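PDB 4L1N: conserved lipoprotein, putative from Clostridium novyi, which is of unknown function but is probably a membrane-attached lipoprotein with a domain related to beta-propellers. Local coordinates for residues Q116-K121 with V133-A138. Residues are numbered along the deposited sequence; the frame is centred on the assembly and turned at random.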
ATOM      1  N   GLN A 116       1.866  13.635  10.092  1.00 77.98           N
ATOM      2  CA  GLN A 116       1.081  12.399   9.982  1.00 74.83           C
ATOM      3  C   GLN A 116      -0.072  12.589   8.977  1.00 74.70           C
ATOM      4  O   GLN A 116      -1.239  12.425   9.359  1.00 74.99           O
ATOM      5  CB  GLN A 116       0.530  12.018  11.377  1.00 78.35           C
ATOM      6  CG  GLN A 116       1.592  11.653  12.425  1.00 87.71           C
ATOM      7  CD  GLN A 116       1.936  10.182  12.403  1.00 98.87           C
ATOM      8  OE1 GLN A 116       2.944   9.760  11.810  1.00 89.98           O
ATOM      9  NE2 GLN A 116       1.105   9.368  13.055  1.00 88.31           N
ATOM     10  N   LYS A 117       0.240  12.932   7.691  1.00 66.81           N
ATOM     11  CA  LYS A 117      -0.821  13.200   6.722  1.00 63.96           C
ATOM     12  C   LYS A 117      -1.154  12.033   5.774  1.00 65.04           C
ATOM     13  O   LYS A 117      -2.311  11.935   5.367  1.00 64.11           O
ATOM     14  CB  LYS A 117      -0.552  14.486   5.912  1.00 66.54           C
ATOM     15  CG  LYS A 117       0.590  14.457   4.892  1.00 86.74           C
ATOM     16  CD  LYS A 117       0.255  15.288   3.636  1.00 98.32           C
ATOM     17  CE  LYS A 117       0.600  16.760   3.754  1.00111.81           C
ATOM     18  NZ  LYS A 117      -0.026  17.563   2.669  1.00119.89           N
ATOM     19  N   ASN A 118      -0.169  11.186   5.396  1.00 59.87           N
ATOM     20  CA  ASN A 118      -0.390  10.081   4.450  1.00 55.97           C
ATOM     21  C   ASN A 118      -0.209   8.723   5.080  1.00 58.36           C
ATOM     22  O   ASN A 118       0.436   8.598   6.127  1.00 59.85           O
ATOM     23  CB  ASN A 118       0.505  10.209   3.236  1.00 52.28           C
ATOM     24  CG  ASN A 118       0.007  11.261   2.295  1.00 65.84           C
ATOM     25  OD1 ASN A 118      -1.167  11.293   1.931  1.00 65.81           O
ATOM     26  ND2 ASN A 118       0.870  12.173   1.916  1.00 55.12           N
ATOM     27  N   THR A 119      -0.774   7.693   4.429  1.00 51.63           N
ATOM     28  CA  THR A 119      -0.761   6.332   4.955  1.00 50.85           C
ATOM     29  C   THR A 119      -0.778   5.227   3.888  1.00 53.30           C
ATOM     30  O   THR A 119      -1.425   5.415   2.856  1.00 52.32           O
ATOM     31  CB  THR A 119      -2.039   6.169   5.818  1.00 54.07           C
ATOM     32  OG1 THR A 119      -2.023   4.907   6.454  1.00 55.10           O
ATOM     33  CG2 THR A 119      -3.344   6.295   5.007  1.00 48.37           C
ATOM     34  N   PRO A 120      -0.188   4.021   4.129  1.00 49.03           N
ATOM     35  CA  PRO A 120      -0.472   2.906   3.213  1.00 47.09           C
ATOM     36  C   PRO A 120      -1.967   2.592   3.366  1.00 50.95           C
ATOM     37  O   PRO A 120      -2.444   2.526   4.504  1.00 52.95           O
ATOM     38  CB  PRO A 120       0.420   1.769   3.729  1.00 49.26           C
ATOM     39  CG  PRO A 120       0.758   2.108   5.080  1.00 55.38           C
ATOM     40  CD  PRO A 120       0.616   3.576   5.284  1.00 51.40           C
ATOM     41  N   LYS A 121      -2.722   2.480   2.264  1.00 44.34           N
ATOM     42  CA  LYS A 121      -4.165   2.222   2.327  1.00 43.96           C
ATOM     43  C   LYS A 121      -4.517   0.811   1.820  1.00 51.14           C
ATOM     44  O   LYS A 121      -5.448   0.200   2.352  1.00 53.49           O
ATOM     45  CB  LYS A 121      -4.934   3.295   1.530  1.00 44.01           C
ATOM     46  CG  LYS A 121      -6.451   3.195   1.558  1.00 56.95           C
ATOM     47  CD  LYS A 121      -7.073   3.318   2.944  1.00 60.79           C
ATOM     48  CE  LYS A 121      -8.222   4.278   2.956  1.00 65.16           C
ATOM     49  NZ  LYS A 121      -8.308   4.968   4.264  1.00 85.74           N
ATOM     50  N   VAL A 133       1.726  -0.862  -3.280  1.00 47.48           N
ATOM     51  CA  VAL A 133       1.198  -0.087  -2.157  1.00 46.19           C
ATOM     52  C   VAL A 133       0.426   1.140  -2.673  1.00 49.50           C
ATOM     53  O   VAL A 133       0.938   1.909  -3.496  1.00 48.40           O
ATOM     54  CB  VAL A 133       2.316   0.328  -1.143  1.00 49.30           C
ATOM     55  CG1 VAL A 133       1.732   1.040   0.078  1.00 48.81           C
ATOM     56  CG2 VAL A 133       3.154  -0.863  -0.706  1.00 50.19           C
ATOM     57  N   VAL A 134      -0.789   1.336  -2.136  1.00 46.06           N
ATOM     58  CA  VAL A 134      -1.591   2.524  -2.397  1.00 44.76           C
ATOM     59  C   VAL A 134      -1.363   3.471  -1.217  1.00 50.93           C
ATOM     60  O   VAL A 134      -1.543   3.069  -0.066  1.00 51.27           O
ATOM     61  CB  VAL A 134      -3.093   2.244  -2.644  1.00 46.46           C
ATOM     62  CG1 VAL A 134      -3.875   3.550  -2.759  1.00 44.49           C
ATOM     63  CG2 VAL A 134      -3.298   1.382  -3.883  1.00 45.39           C
ATOM     64  N   ILE A 135      -0.924   4.703  -1.505  1.00 48.04           N
ATOM     65  CA  ILE A 135      -0.701   5.714  -0.491  1.00 48.87           C
ATOM     66  C   ILE A 135      -1.757   6.784  -0.668  1.00 52.73           C
ATOM     67  O   ILE A 135      -1.815   7.445  -1.711  1.00 53.16           O
ATOM     68  CB  ILE A 135       0.756   6.249  -0.481  1.00 53.11           C
ATOM     69  CG1 ILE A 135       1.671   5.183   0.167  1.00 54.92           C
ATOM     70  CG2 ILE A 135       0.864   7.575   0.299  1.00 54.87           C
ATOM     71  CD1 ILE A 135       3.026   5.158  -0.291  1.00 66.79           C
ATOM     72  N   SER A 136      -2.622   6.899   0.365  1.00 48.28           N
ATOM     73  CA  SER A 136      -3.735   7.837   0.513  1.00 47.46           C
ATOM     74  C   SER A 136      -3.536   8.751   1.727  1.00 52.84           C
ATOM     75  O   SER A 136      -2.670   8.473   2.536  1.00 54.00           O
ATOM     76  CB  SER A 136      -5.044   7.064   0.674  1.00 49.90           C
ATOM     77  OG  SER A 136      -5.121   6.377   1.913  1.00 54.73           O
ATOM     78  N   ARG A 137      -4.366   9.804   1.881  1.00 50.82           N
ATOM     79  CA  ARG A 137      -4.365  10.701   3.031  1.00 53.10           C
ATOM     80  C   ARG A 137      -4.826   9.896   4.235  1.00 61.79           C
ATOM     81  O   ARG A 137      -5.657   8.995   4.073  1.00 61.85           O
ATOM     82  CB  ARG A 137      -5.241  11.945   2.794  1.00 53.88           C
ATOM     83  CG  ARG A 137      -4.626  13.007   1.860  1.00 65.27           C
ATOM     84  CD  ARG A 137      -3.590  13.883   2.551  1.00 86.77           C
ATOM     85  NE  ARG A 137      -3.324  15.142   1.848  1.00105.41           N
ATOM     86  CZ  ARG A 137      -2.456  15.292   0.848  1.00124.49           C
ATOM     87  NH1 ARG A 137      -1.784  14.246   0.377  1.00108.64           N
ATOM     88  NH2 ARG A 137      -2.270  16.484   0.295  1.00116.65           N
ATOM     89  N   ALA A 138      -4.203  10.133   5.407  1.00 61.76           N
ATOM     90  CA  ALA A 138      -4.445   9.381   6.634  1.00 64.10           C
ATOM     91  C   ALA A 138      -5.788   9.709   7.260  1.00 74.95           C
ATOM     92  O   ALA A 138      -6.384   8.851   7.917  1.00 76.26           O
ATOM     93  CB  ALA A 138      -3.336   9.649   7.631  1.00 66.31           C
TER
HETATM   94  O   HOH W   1      -7.413   7.112   5.752  1.00 56.96           O
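T119 and S136 face each other as the hydrogen-bonded pair of an antiparallel hairpin: strand 118-125, outermost in its sheet within this chain, and strand 130-137, which lies between it and 147-152. T119 N donates to S136 O at 2.8 Å, and S136 N returns a bond to T119 O at 3.1 Å. K121 N to V134 O and A138 N to K117 O extend the pairing in both directions. T119 holds OG1 anti to its own N (chi1 -175°); OG1 bonds G94 N and donates to P120 O at 3.1 Å from above the carbonyl plane. Its methyl CG2, between the backbone N and the carbonyl carbon, lies against S136, 3.6 Å from OG. The aliphatic chain of K121 passes S136 OG from CB to CE, and its bent end brings NZ 2.8 Å from a water that also bonds R137 O and, weakly, A138 O. P120 and I135 share the other face, where P120 CB meets V133 CG1 at 3.9 Å and I96 touches both P120 and V133. At the exposed end K117 and R137 run side by side, with K117 NZ 3.4 Å above the guanidinium plane, toward its rim. R137 NH1 reaches N118 OD1 at the guanidinium edge in a weak bond of 3.4 Å, the N118 amide and R137 guanidinium planes 64° apart. The pairing rests chiefly on main-chain hydrogen bonds, while the neighbouring K117 and R137 charges would be expected to repel, a cost that N118 OD1 may partly offset.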